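Local coordinates for Lmo2812 protein (Listeria monocytogenes EGD-e, PDB 5ZQA) that probably acts as a penicillin-binding serine D-Ala-D-Ala carboxypeptidase that trims peptidoglycan stem peptides in cell-wall metabolism, at residues A[58-63]-A[176-181]; A[65-70]-A[150-155]; A[117-122]-A[190-195]; A[184-189]-A[247-252]; A[239-244]-A[267-272]. One frame throughout, in Å; residues are numbered along the deposited sequence.

Interaction 1 (A[58-63]-A[176-181]); sequences MPIASL and KDLFLL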
# COMPACT_ATOMS: atom_id res chain seq x y z
N MET A 58 -7.47 -7.27 -10.75
CA MET A 58 -6.90 -8.15 -9.73
C MET A 58 -7.29 -7.70 -8.34
O MET A 58 -7.37 -6.51 -8.07
CB MET A 58 -5.36 -8.14 -9.82
CG MET A 58 -4.79 -8.52 -11.16
SD MET A 58 -4.91 -10.30 -11.44
CE MET A 58 -3.54 -10.88 -10.42
N PRO A 59 -7.52 -8.66 -7.42
CA PRO A 59 -7.68 -8.31 -6.00
C PRO A 59 -6.41 -7.70 -5.45
O PRO A 59 -5.30 -8.17 -5.74
CB PRO A 59 -7.97 -9.65 -5.33
CG PRO A 59 -8.34 -10.58 -6.42
CD PRO A 59 -7.64 -10.11 -7.65
N ILE A 60 -6.54 -6.64 -4.65
CA ILE A 60 -5.36 -5.93 -4.17
C ILE A 60 -5.18 -5.92 -2.66
O ILE A 60 -4.12 -5.50 -2.19
CB ILE A 60 -5.34 -4.47 -4.67
CG1 ILE A 60 -6.54 -3.68 -4.12
CG2 ILE A 60 -5.25 -4.44 -6.20
CD1 ILE A 60 -6.43 -2.16 -4.33
N ALA A 61 -6.19 -6.36 -1.92
CA ALA A 61 -6.07 -6.55 -0.47
C ALA A 61 -5.49 -5.31 0.24
O ALA A 61 -5.96 -4.20 0.01
CB ALA A 61 -5.24 -7.79 -0.19
N SER A 62 -4.46 -5.49 1.06
CA SER A 62 -3.89 -4.39 1.84
C SER A 62 -3.21 -3.28 1.02
O SER A 62 -2.83 -2.25 1.58
CB SER A 62 -2.89 -4.92 2.86
OG SER A 62 -3.57 -5.49 3.97
N LEU A 63 -3.06 -3.47 -0.29
CA LEU A 63 -2.55 -2.35 -1.09
C LEU A 63 -3.55 -1.20 -1.00
O LEU A 63 -3.19 -0.04 -1.21
CB LEU A 63 -2.31 -2.76 -2.55
CG LEU A 63 -1.29 -3.90 -2.76
CD1 LEU A 63 -1.14 -4.19 -4.25
CD2 LEU A 63 0.05 -3.56 -2.13
N LYS A 176 -1.74 -0.72 -13.85
CA LYS A 176 -1.75 0.65 -14.36
C LYS A 176 -2.35 1.62 -13.33
O LYS A 176 -1.79 2.68 -13.06
CB LYS A 176 -2.50 0.72 -15.69
CG LYS A 176 -1.76 0.09 -16.85
CD LYS A 176 -2.54 0.28 -18.15
CE LYS A 176 -1.68 -0.06 -19.35
NZ LYS A 176 -0.45 0.78 -19.44
N ASP A 177 -3.49 1.25 -12.74
CA ASP A 177 -4.12 2.13 -11.75
C ASP A 177 -3.30 2.20 -10.46
O ASP A 177 -3.22 3.27 -9.83
CB ASP A 177 -5.53 1.64 -11.45
CG ASP A 177 -6.56 2.15 -12.44
OD1 ASP A 177 -6.30 3.14 -13.17
OD2 ASP A 177 -7.66 1.57 -12.46
N LEU A 178 -2.69 1.09 -10.06
CA LEU A 178 -1.87 1.08 -8.86
C LEU A 178 -0.62 1.96 -9.03
O LEU A 178 -0.19 2.62 -8.09
CB LEU A 178 -1.50 -0.36 -8.47
CG LEU A 178 -2.68 -1.19 -7.95
CD1 LEU A 178 -2.26 -2.63 -7.86
CD2 LEU A 178 -3.18 -0.66 -6.60
N PHE A 179 -0.05 1.98 -10.24
CA PHE A 179 1.04 2.90 -10.52
C PHE A 179 0.60 4.35 -10.32
O PHE A 179 1.31 5.14 -9.71
CB PHE A 179 1.56 2.71 -11.95
CG PHE A 179 2.43 3.84 -12.44
CD1 PHE A 179 3.59 4.19 -11.75
CD2 PHE A 179 2.08 4.56 -13.56
CE1 PHE A 179 4.38 5.23 -12.17
CE2 PHE A 179 2.88 5.62 -14.00
CZ PHE A 179 4.03 5.95 -13.30
N LEU A 180 -0.58 4.69 -10.84
CA LEU A 180 -1.10 6.05 -10.72
C LEU A 180 -1.32 6.43 -9.27
O LEU A 180 -0.94 7.52 -8.84
CB LEU A 180 -2.40 6.20 -11.52
CG LEU A 180 -3.01 7.60 -11.53
CD1 LEU A 180 -1.97 8.67 -11.88
CD2 LEU A 180 -4.15 7.64 -12.51
N LEU A 181 -1.95 5.54 -8.50
CA LEU A 181 -2.19 5.83 -7.09
C LEU A 181 -0.88 6.03 -6.34
O LEU A 181 -0.73 6.98 -5.57
CB LEU A 181 -2.99 4.70 -6.45
CG LEU A 181 -3.14 4.76 -4.94
CD1 LEU A 181 -3.78 6.07 -4.50
CD2 LEU A 181 -3.91 3.55 -4.45

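Interaction 2 (A[65-70]-A[150-155]); sequences KLMTAF and LGMSSK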
# COMPACT_ATOMS: atom_id res chain seq x y z
N LYS A 65 -4.52 0.11 1.56
CA LYS A 65 -4.07 1.02 2.61
C LYS A 65 -3.31 2.23 2.07
O LYS A 65 -3.19 3.23 2.77
CB LYS A 65 -3.20 0.26 3.61
CG LYS A 65 -3.99 -0.77 4.42
CD LYS A 65 -3.06 -1.59 5.29
CE LYS A 65 -3.83 -2.44 6.30
NZ LYS A 65 -4.46 -3.60 5.63
N LEU A 66 -2.82 2.16 0.83
CA LEU A 66 -2.18 3.33 0.24
C LEU A 66 -3.19 4.44 -0.01
O LEU A 66 -2.86 5.62 0.12
CB LEU A 66 -1.46 2.97 -1.06
CG LEU A 66 -0.25 2.05 -0.85
CD1 LEU A 66 0.36 1.63 -2.17
CD2 LEU A 66 0.82 2.74 0.01
N MET A 67 -4.43 4.08 -0.34
CA MET A 67 -5.44 5.11 -0.54
C MET A 67 -5.88 5.67 0.80
O MET A 67 -6.08 6.88 0.94
CB MET A 67 -6.66 4.57 -1.30
CG MET A 67 -7.80 5.60 -1.40
SD MET A 67 -7.34 7.13 -2.26
CE MET A 67 -7.53 6.62 -3.97
N THR A 68 -6.00 4.80 1.80
CA THR A 68 -6.30 5.28 3.14
C THR A 68 -5.19 6.22 3.63
O THR A 68 -5.49 7.28 4.19
CB THR A 68 -6.51 4.11 4.12
OG1 THR A 68 -7.54 3.28 3.57
CG2 THR A 68 -6.94 4.59 5.52
N ALA A 69 -3.93 5.86 3.40
CA ALA A 69 -2.80 6.73 3.76
C ALA A 69 -2.92 8.08 3.06
O ALA A 69 -2.73 9.12 3.70
CB ALA A 69 -1.46 6.06 3.40
N PHE A 70 -3.23 8.07 1.77
CA PHE A 70 -3.38 9.31 1.01
C PHE A 70 -4.41 10.22 1.66
O PHE A 70 -4.16 11.41 1.86
CB PHE A 70 -3.77 9.03 -0.45
CG PHE A 70 -3.81 10.26 -1.31
CD1 PHE A 70 -2.65 10.73 -1.90
CD2 PHE A 70 -4.99 10.96 -1.50
CE1 PHE A 70 -2.68 11.87 -2.69
CE2 PHE A 70 -5.01 12.09 -2.28
CZ PHE A 70 -3.85 12.55 -2.88
N LEU A 150 -8.27 11.57 -8.76
CA LEU A 150 -6.86 11.41 -9.10
C LEU A 150 -6.61 10.92 -10.51
O LEU A 150 -5.48 10.99 -10.99
CB LEU A 150 -6.19 10.46 -8.12
CG LEU A 150 -6.00 11.04 -6.73
CD1 LEU A 150 -5.14 10.09 -5.90
CD2 LEU A 150 -5.41 12.44 -6.81
N GLY A 151 -7.65 10.40 -11.15
CA GLY A 151 -7.54 9.94 -12.53
C GLY A 151 -7.46 8.44 -12.72
O GLY A 151 -7.14 7.98 -13.82
N MET A 152 -7.74 7.66 -11.67
CA MET A 152 -7.70 6.21 -11.80
C MET A 152 -8.88 5.73 -12.66
O MET A 152 -9.89 6.42 -12.77
CB MET A 152 -7.72 5.53 -10.43
CG MET A 152 -6.55 5.91 -9.55
SD MET A 152 -6.62 5.15 -7.91
CE MET A 152 -6.20 3.45 -8.27
N SER A 153 -8.74 4.56 -13.25
CA SER A 153 -9.73 4.08 -14.21
C SER A 153 -10.94 3.44 -13.53
O SER A 153 -10.96 3.21 -12.31
CB SER A 153 -9.11 3.07 -15.18
OG SER A 153 -9.10 1.77 -14.62
N SER A 154 -11.95 3.13 -14.33
CA SER A 154 -13.15 2.48 -13.83
C SER A 154 -12.91 1.03 -13.42
O SER A 154 -13.82 0.38 -12.89
CB SER A 154 -14.25 2.53 -14.89
OG SER A 154 -13.87 1.78 -16.02
N LYS A 155 -11.70 0.51 -13.62
CA LYS A 155 -11.41 -0.86 -13.21
C LYS A 155 -11.07 -0.96 -11.73
O LYS A 155 -11.00 -2.07 -11.18
CB LYS A 155 -10.28 -1.45 -14.04
CG LYS A 155 -10.68 -1.70 -15.47
CD LYS A 155 -9.55 -2.29 -16.29
CE LYS A 155 -9.98 -2.51 -17.73
NZ LYS A 155 -8.92 -3.18 -18.54

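Interaction 3 (A[117-122]-A[190-195]); sequences AMLTMS and PEVLET. With MG (magnesium ion), chain C.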
# COMPACT_ATOMS: atom_id res chain seq x y z
N ALA A 117 1.32 1.87 11.93
CA ALA A 117 0.96 0.45 12.00
C ALA A 117 0.32 -0.03 10.69
O ALA A 117 0.64 -1.12 10.20
CB ALA A 117 0.02 0.19 13.18
N MET A 118 -0.56 0.78 10.13
CA MET A 118 -1.17 0.46 8.85
C MET A 118 -0.12 0.24 7.76
O MET A 118 -0.16 -0.76 7.04
CB MET A 118 -2.15 1.57 8.47
CG MET A 118 -2.75 1.43 7.11
SD MET A 118 -3.95 2.74 6.80
CE MET A 118 -2.86 4.12 6.44
N LEU A 119 0.84 1.16 7.65
CA LEU A 119 1.79 1.09 6.54
C LEU A 119 2.91 0.08 6.76
O LEU A 119 3.37 -0.56 5.81
CB LEU A 119 2.40 2.47 6.28
CG LEU A 119 1.47 3.50 5.62
CD1 LEU A 119 2.25 4.79 5.41
CD2 LEU A 119 0.92 2.97 4.30
N THR A 120 3.32 -0.09 8.02
CA THR A 120 4.51 -0.88 8.35
C THR A 120 4.18 -2.37 8.52
O THR A 120 4.76 -3.23 7.83
CB THR A 120 5.17 -0.35 9.64
OG1 THR A 120 5.57 1.01 9.44
CG2 THR A 120 6.40 -1.15 10.01
N MET A 121 3.23 -2.68 9.40
CA MET A 121 2.88 -4.08 9.66
C MET A 121 1.57 -4.51 9.02
O MET A 121 1.14 -5.65 9.20
CB MET A 121 2.82 -4.35 11.17
CG MET A 121 1.69 -3.61 11.91
SD MET A 121 1.43 -4.21 13.58
CE MET A 121 0.62 -5.78 13.26
N SER A 122 0.94 -3.60 8.29
CA SER A 122 -0.30 -3.87 7.57
C SER A 122 -1.44 -4.17 8.55
O SER A 122 -2.22 -5.11 8.37
CB SER A 122 -0.11 -5.03 6.59
OG SER A 122 -0.95 -4.87 5.46
N PRO A 190 5.49 13.29 -0.38
CA PRO A 190 6.79 12.61 -0.41
C PRO A 190 7.21 12.06 0.95
O PRO A 190 7.95 11.08 1.00
CB PRO A 190 7.76 13.71 -0.89
CG PRO A 190 7.02 14.99 -0.76
CD PRO A 190 5.57 14.68 -0.86
N GLU A 191 6.72 12.66 2.03
CA GLU A 191 7.07 12.21 3.37
C GLU A 191 6.54 10.80 3.67
O GLU A 191 6.94 10.21 4.67
CB GLU A 191 6.57 13.21 4.41
CG GLU A 191 5.09 13.13 4.75
CD GLU A 191 4.18 13.86 3.78
OE1 GLU A 191 4.65 14.41 2.75
OE2 GLU A 191 2.95 13.88 4.03
N VAL A 192 5.67 10.26 2.83
CA VAL A 192 5.20 8.89 3.08
C VAL A 192 6.39 7.93 3.09
O VAL A 192 6.40 6.95 3.84
CB VAL A 192 4.14 8.46 2.02
CG1 VAL A 192 4.73 8.31 0.63
CG2 VAL A 192 3.43 7.17 2.47
N LEU A 193 7.42 8.25 2.30
CA LEU A 193 8.58 7.39 2.20
C LEU A 193 9.43 7.43 3.47
O LEU A 193 10.21 6.52 3.72
CB LEU A 193 9.41 7.77 0.97
CG LEU A 193 8.65 7.72 -0.36
CD1 LEU A 193 9.55 8.23 -1.47
CD2 LEU A 193 8.19 6.31 -0.65
N GLU A 194 9.27 8.48 4.28
CA GLU A 194 9.95 8.54 5.57
C GLU A 194 9.48 7.39 6.46
O GLU A 194 10.27 6.88 7.26
CB GLU A 194 9.70 9.90 6.25
CG GLU A 194 10.38 11.05 5.50
CD GLU A 194 10.04 12.43 6.05
OE1 GLU A 194 9.60 12.53 7.22
OE2 GLU A 194 10.22 13.42 5.31
N THR A 195 8.23 6.97 6.30
CA THR A 195 7.70 5.86 7.09
C THR A 195 7.97 4.52 6.39
O THR A 195 8.44 3.58 7.02
CB THR A 195 6.18 6.03 7.37
OG1 THR A 195 5.97 7.21 8.14
CG2 THR A 195 5.63 4.84 8.15
MG MG C . 1.73 15.12 3.29
O HOH W 1 8.01 0.94 7.68
O HOH W 2 0.55 15.34 4.94

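Interaction 4 (A[184-189]-A[247-252]); sequences KLISTH and RVISIV. With MG (magnesium ion), chain C.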
# COMPACT_ATOMS: atom_id res chain seq x y z
N LYS A 184 0.89 9.31 -7.42
CA LYS A 184 0.21 10.47 -6.87
C LYS A 184 0.46 10.60 -5.37
O LYS A 184 0.65 11.70 -4.85
CB LYS A 184 -1.30 10.39 -7.15
CG LYS A 184 -2.07 11.64 -6.78
CD LYS A 184 -1.84 12.76 -7.78
CE LYS A 184 -2.40 12.41 -9.15
NZ LYS A 184 -2.37 13.60 -10.04
N LEU A 185 0.46 9.46 -4.67
CA LEU A 185 0.73 9.47 -3.24
C LEU A 185 2.14 10.00 -2.96
O LEU A 185 2.33 10.87 -2.11
CB LEU A 185 0.55 8.06 -2.66
CG LEU A 185 0.99 7.85 -1.21
CD1 LEU A 185 0.20 8.71 -0.25
CD2 LEU A 185 0.87 6.37 -0.83
N ILE A 186 3.12 9.50 -3.70
CA ILE A 186 4.50 9.90 -3.49
C ILE A 186 4.76 11.36 -3.91
O ILE A 186 5.47 12.09 -3.22
CB ILE A 186 5.45 8.93 -4.23
CG1 ILE A 186 5.40 7.55 -3.57
CG2 ILE A 186 6.89 9.46 -4.26
CD1 ILE A 186 6.10 6.46 -4.39
N SER A 187 4.19 11.80 -5.03
CA SER A 187 4.42 13.17 -5.49
C SER A 187 3.72 14.20 -4.59
O SER A 187 4.25 15.28 -4.32
CB SER A 187 3.97 13.33 -6.95
OG SER A 187 2.57 13.20 -7.08
N THR A 188 2.53 13.86 -4.11
CA THR A 188 1.74 14.77 -3.28
C THR A 188 2.21 14.77 -1.83
O THR A 188 2.18 15.81 -1.15
CB THR A 188 0.25 14.40 -3.34
OG1 THR A 188 -0.18 14.33 -4.71
CG2 THR A 188 -0.59 15.42 -2.60
N HIS A 189 2.63 13.60 -1.36
CA HIS A 189 3.08 13.43 0.02
C HIS A 189 4.39 12.66 0.06
O HIS A 189 4.42 11.52 0.51
CB HIS A 189 2.01 12.70 0.85
CG HIS A 189 0.71 13.44 0.90
ND1 HIS A 189 0.51 14.54 1.71
CD2 HIS A 189 -0.43 13.27 0.20
CE1 HIS A 189 -0.71 15.00 1.52
NE2 HIS A 189 -1.30 14.25 0.61
N ARG A 247 12.99 7.98 -10.46
CA ARG A 247 12.24 7.08 -9.60
C ARG A 247 11.41 6.11 -10.42
O ARG A 247 10.84 6.48 -11.46
CB ARG A 247 11.33 7.88 -8.65
CG ARG A 247 10.45 6.97 -7.77
CD ARG A 247 9.70 7.73 -6.66
NE ARG A 247 10.62 8.30 -5.68
CZ ARG A 247 11.15 7.62 -4.66
NH1 ARG A 247 10.87 6.34 -4.49
NH2 ARG A 247 11.99 8.23 -3.82
N VAL A 248 11.37 4.85 -9.98
CA VAL A 248 10.51 3.87 -10.63
C VAL A 248 9.57 3.29 -9.60
O VAL A 248 9.83 3.36 -8.39
CB VAL A 248 11.31 2.74 -11.32
CG1 VAL A 248 12.27 3.32 -12.37
CG2 VAL A 248 12.06 1.90 -10.30
N ILE A 249 8.44 2.79 -10.07
CA ILE A 249 7.47 2.11 -9.23
C ILE A 249 7.19 0.75 -9.84
O ILE A 249 6.87 0.65 -11.03
CB ILE A 249 6.18 2.91 -9.08
CG1 ILE A 249 6.46 4.21 -8.32
CG2 ILE A 249 5.13 2.08 -8.34
CD1 ILE A 249 5.25 5.13 -8.24
N SER A 250 7.36 -0.30 -9.04
CA SER A 250 7.09 -1.66 -9.51
C SER A 250 5.82 -2.19 -8.86
O SER A 250 5.53 -1.88 -7.71
CB SER A 250 8.27 -2.58 -9.18
OG SER A 250 8.47 -2.67 -7.78
N ILE A 251 5.07 -2.99 -9.62
CA ILE A 251 3.86 -3.62 -9.11
C ILE A 251 3.92 -5.13 -9.33
O ILE A 251 4.17 -5.58 -10.45
CB ILE A 251 2.59 -3.11 -9.83
CG1 ILE A 251 2.60 -1.59 -9.99
CG2 ILE A 251 1.35 -3.63 -9.12
CD1 ILE A 251 2.44 -0.88 -8.73
N VAL A 252 3.71 -5.89 -8.25
CA VAL A 252 3.64 -7.35 -8.29
C VAL A 252 2.33 -7.80 -7.66
O VAL A 252 2.07 -7.48 -6.51
CB VAL A 252 4.83 -7.99 -7.54
CG1 VAL A 252 4.56 -9.46 -7.21
CG2 VAL A 252 6.11 -7.83 -8.35
MG MG C . 1.73 15.12 3.29
O HOH W 2 0.55 15.34 4.94

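Interaction 5 (A[239-244]-A[267-272]); sequences GTAERG and KLMEVG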
# COMPACT_ATOMS: atom_id res chain seq x y z
N GLY A 239 6.62 -1.72 -5.06
CA GLY A 239 7.94 -1.22 -4.70
C GLY A 239 8.22 0.13 -5.32
O GLY A 239 7.64 0.47 -6.34
N THR A 240 9.10 0.91 -4.70
CA THR A 240 9.58 2.12 -5.33
C THR A 240 11.02 2.37 -4.91
O THR A 240 11.42 2.04 -3.78
CB THR A 240 8.67 3.34 -5.02
OG1 THR A 240 9.10 4.46 -5.82
CG2 THR A 240 8.69 3.72 -3.54
N ALA A 241 11.79 2.90 -5.85
CA ALA A 241 13.21 3.18 -5.65
C ALA A 241 13.59 4.37 -6.49
O ALA A 241 13.03 4.57 -7.57
CB ALA A 241 14.06 1.98 -6.04
N GLU A 242 14.55 5.16 -6.02
CA GLU A 242 15.08 6.28 -6.80
C GLU A 242 16.60 6.18 -6.89
O GLU A 242 17.27 5.91 -5.88
CB GLU A 242 14.68 7.63 -6.17
CG GLU A 242 15.15 8.83 -6.98
CD GLU A 242 14.81 10.15 -6.31
OE1 GLU A 242 14.83 10.22 -5.06
OE2 GLU A 242 14.51 11.13 -7.04
N ARG A 243 17.12 6.34 -8.10
CA ARG A 243 18.56 6.39 -8.36
C ARG A 243 18.85 7.45 -9.40
O ARG A 243 18.21 7.48 -10.44
CB ARG A 243 19.08 5.06 -8.87
CG ARG A 243 18.89 3.90 -7.92
CD ARG A 243 19.36 2.61 -8.55
NE ARG A 243 19.05 1.48 -7.68
CZ ARG A 243 19.07 0.21 -8.05
NH1 ARG A 243 19.41 -0.12 -9.30
NH2 ARG A 243 18.77 -0.73 -7.18
N GLY A 244 19.84 8.30 -9.13
CA GLY A 244 20.24 9.31 -10.09
C GLY A 244 19.12 10.26 -10.49
O GLY A 244 19.05 10.70 -11.64
N LYS A 267 13.81 -8.44 -10.10
CA LYS A 267 13.89 -8.49 -11.56
C LYS A 267 13.32 -7.22 -12.18
O LYS A 267 13.88 -6.68 -13.14
CB LYS A 267 13.16 -9.71 -12.08
CG LYS A 267 13.88 -11.02 -11.79
CD LYS A 267 13.03 -12.17 -12.23
CE LYS A 267 13.71 -13.51 -11.99
NZ LYS A 267 12.71 -14.59 -12.16
N LEU A 268 12.22 -6.72 -11.62
CA LEU A 268 11.58 -5.52 -12.16
C LEU A 268 12.44 -4.28 -11.91
O LEU A 268 12.52 -3.39 -12.77
CB LEU A 268 10.18 -5.33 -11.56
CG LEU A 268 9.15 -6.37 -12.00
CD1 LEU A 268 7.92 -6.30 -11.10
CD2 LEU A 268 8.74 -6.15 -13.45
N MET A 269 13.08 -4.22 -10.75
CA MET A 269 13.93 -3.08 -10.43
C MET A 269 15.16 -3.06 -11.35
O MET A 269 15.60 -1.99 -11.77
CB MET A 269 14.34 -3.10 -8.95
CG MET A 269 13.21 -2.68 -8.00
SD MET A 269 12.64 -1.00 -8.39
CE MET A 269 11.25 -0.78 -7.27
N GLU A 270 15.67 -4.24 -11.69
CA GLU A 270 16.78 -4.35 -12.66
C GLU A 270 16.38 -3.78 -14.02
O GLU A 270 17.14 -3.03 -14.64
CB GLU A 270 17.23 -5.81 -12.81
CG GLU A 270 18.38 -6.00 -13.79
CD GLU A 270 19.14 -7.30 -13.58
OE1 GLU A 270 19.39 -7.67 -12.41
OE2 GLU A 270 19.49 -7.96 -14.58
N VAL A 271 15.18 -4.12 -14.48
CA VAL A 271 14.64 -3.56 -15.71
C VAL A 271 14.44 -2.06 -15.58
O VAL A 271 14.78 -1.28 -16.49
CB VAL A 271 13.30 -4.24 -16.08
CG1 VAL A 271 12.62 -3.51 -17.24
CG2 VAL A 271 13.55 -5.68 -16.44
N GLY A 272 13.88 -1.65 -14.45
CA GLY A 272 13.57 -0.25 -14.23
C GLY A 272 14.77 0.67 -14.35
O GLY A 272 14.64 1.81 -14.80

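Interaction 1 (A[58-63]-A[176-181])
L178 of helix 175-188 drives one methyl, CD1, into the notch between I60 and L63, two aliphatic side chains on the connection that runs from strand 58-59 into the helix of the active site. The partners meet that methyl differently. I60 and L178 lie alongside one another and point opposite ways, so that CG2 of I60 comes within 3.9 Å of CD1 of L178. L63 instead crosses L178 at about a right angle, with CD1 of L63 4.1 Å from CD1 of L178. One torsion of I60 explains its share: with chi1 at 62°, the CG2 branch is anti to the carbonyl carbon, next to the backbone N, and is turned to the helix. Leucine suits position 178 because its forked end gives a single methyl that both neighbours can reach, while beta-branched I60 offers a methyl close to its own backbone.

The turn carrying I60 and L63 is closed by the backbone bond from L63 N to I60 O, 3.0 Å long, which keeps the two side chains together. Between them in sequence stands S62, predicted to form the acyl-ester intermediate in the SxxK motif of penicillin-binding proteins; its OG is hydrogen-bonded to K65 NZ. On the sheet side, L63 also touches K226 and I238, and L178 touches I238.

All three touching residues are buried and meet through carbon alone. Beside the turn of the predicted nucleophile S62, the contact is therefore non-directional, held by shape and the exclusion of water.

Interaction 2 (A[65-70]-A[150-155])
F70 offers one face of its ring to L150, whose CD1 sits over it, 4.2 Å from the ring centroid and 16° off the normal. This is a CH-pi contact: the methyl is displaced toward the rim, and CE2 and CZ of F70 are both 4.1 Å from CD1 of L150. The two side chains come from opposite directions, the ring swung out from its helix with CG anti to the backbone N (chi1 -174°). A flat aromatic suits this place because it has a second use: its ring meets that of H189, a magnesium ligand, edge-to-face.

Within the mainly helical part of the penicillin-binding fold, the contact joins helix 65-77, which begins with the predicted catalytic K65, to the end of helix 139-150. There G151, with positive phi, closes a Schellman motif and turns the chain into the following loop.

One turn of helix before F70, M67 reaches that loop as well, its CE lying 4.3 Å from SD of M152. The CA atoms of the two methionines are far apart, and their long, unbranched side chains can reach across. Farther along, S153 OG accepts from K155 N at 3.1 Å in an ST turn, and the same hydroxyl is hydrogen-bonded to D177 of helix 175-188.

Interaction 3 (A[117-122]-A[190-195])
Apolar contact comes first: CD1 of L119, on helix 111-120, lies 4.0 Å from CG2 of V192, and the two side chains cross at about a right angle. The same leucine methyl is 4.4 Å from CG2 of T195, one turn further along helix 192-196. At a chi1 of 68°, CG2 of V192 is anti to its backbone N and points to L119. T195 also turns its methyl to T120, with CG2 of T195 4.0 Å from OG1 of T120, so a threonine here serves as an aliphatic surface.

The helix bearing L119 and T120 leads straight to S122, the predicted active-site serine of the second conserved motif of penicillin-binding proteins; its OG is hydrogen-bonded to K226 and S62.

Polar contact runs through water. Water 1 donates to T120 OG1 at 3.0 Å and to T195 O at 2.8 Å, bridging the two helices. T120 OG1 is in addition hydrogen-bonded to S116 O one turn back in its own helix.

Metal binding occupies the far end of the second segment. E191, its chain bent at chi2 (-82°), brings OE2 to 1.9 Å from the magnesium ion, which also holds water 2 and H189 ND1.

Interaction 4 (A[184-189]-A[247-252])
The guanidinium of R247 is met obliquely by CG2 of I186, which lies 4.1 Å from CD of R247 and almost as near its NE. The imidazole of H189, three residues beyond I186, has its own partners: its ND1 binds the magnesium ion at 2.1 Å, and its NE2 is hydrogen-bonded to E74.

The contact lays helix 175-188 against strand 246-255 of the five-stranded antiparallel sheet, part of the alpha/beta core of the penicillin-binding transpeptidase fold. Alternate strand residues R247 and I249 turn to the helix, and I186 divides its two branches between them. While CG2 goes to the arginine, the longer branch reaches I249 tip to tip, CD1 of I186 being 4.2 Å from CD1 of I249. With CG1 of I186 anti to the carbonyl carbon (chi1 -68°), one isoleucine can serve both neighbours.

Arginine fits this buried setting because its aliphatic stem can pack on I186 while its charge is met farther out: a bend at chi3 (-66°) turns the guanidinium off the line of the extended stem, and NH1 is hydrogen-bonded to T240 and forms a salt bridge with D223. The salt bridge would be expected to offset the cost of burying a cation.

Near the end of the helix, T188 folds back on its own turn. K184 O accepts both T188 N, at 3.0 Å, and T188 OG1, at 2.8 Å, and these two donors reach that oxygen from opposite faces of its carbonyl plane.

Interaction 5 (A[239-244]-A[267-272])
M269 lays the end of its side chain along strand 236-243, its CE 3.7 Å from the carbonyl carbon of G239 and 3.8 Å from T240 N. The next strand residue on that face, A241, adds its methyl, with CB of A241 4.1 Å from SD of M269. This is helix-on-sheet packing: the C-terminal helix 258-272 covers one side of the antiparallel sheet, the side turned away from helix 175-188. The local axes pass 10.0 Å apart, and strand and helix run in broadly the same direction at 35°.

The strand is suited to a large partner because G239 and A241, which lie beneath M269, are small. G239 has no side chain, and the methionine methyl can therefore settle directly over the peptide itself. Methionine in turn has the length to span the gap and the unbranched flexibility to bend. Its chain turns at chi2 (-59°) and then runs straight, which leads SD past A241 and CE on to G239.

In the next shell, V248 and S250 of the adjoining strand and L222 also touch M269. The strand is fixed by backbone bonds to its neighbours, among them those of G239 with S250 and A241 with V248. T240 points away from the helix, and its OG1 is hydrogen-bonded to V248 O. In the helix, G272 N donates to L268 O at 2.8 Å.

Overall arrangement
Interactions 1 and 4 share helix 175-188, their centres about 11 Å apart, and set it against the active-site turn and against the sheet. Interaction 2 joins the first of these through the probable hydrogen bond between S153 OG and D177 OD2, 2.6 Å. Interactions 3 and 4 supply the two protein ligands of one magnesium ion and share water 2. Interaction 5 covers the other face of the sheet, linked to interaction 4 by the probable hydrogen bond from S250 N to G239 O, 2.8 Å. The predicted catalytic residues S62, K65 and S122 belong to interactions 1, 2 and 3, with S62 OG 3.1 Å from S122 OG.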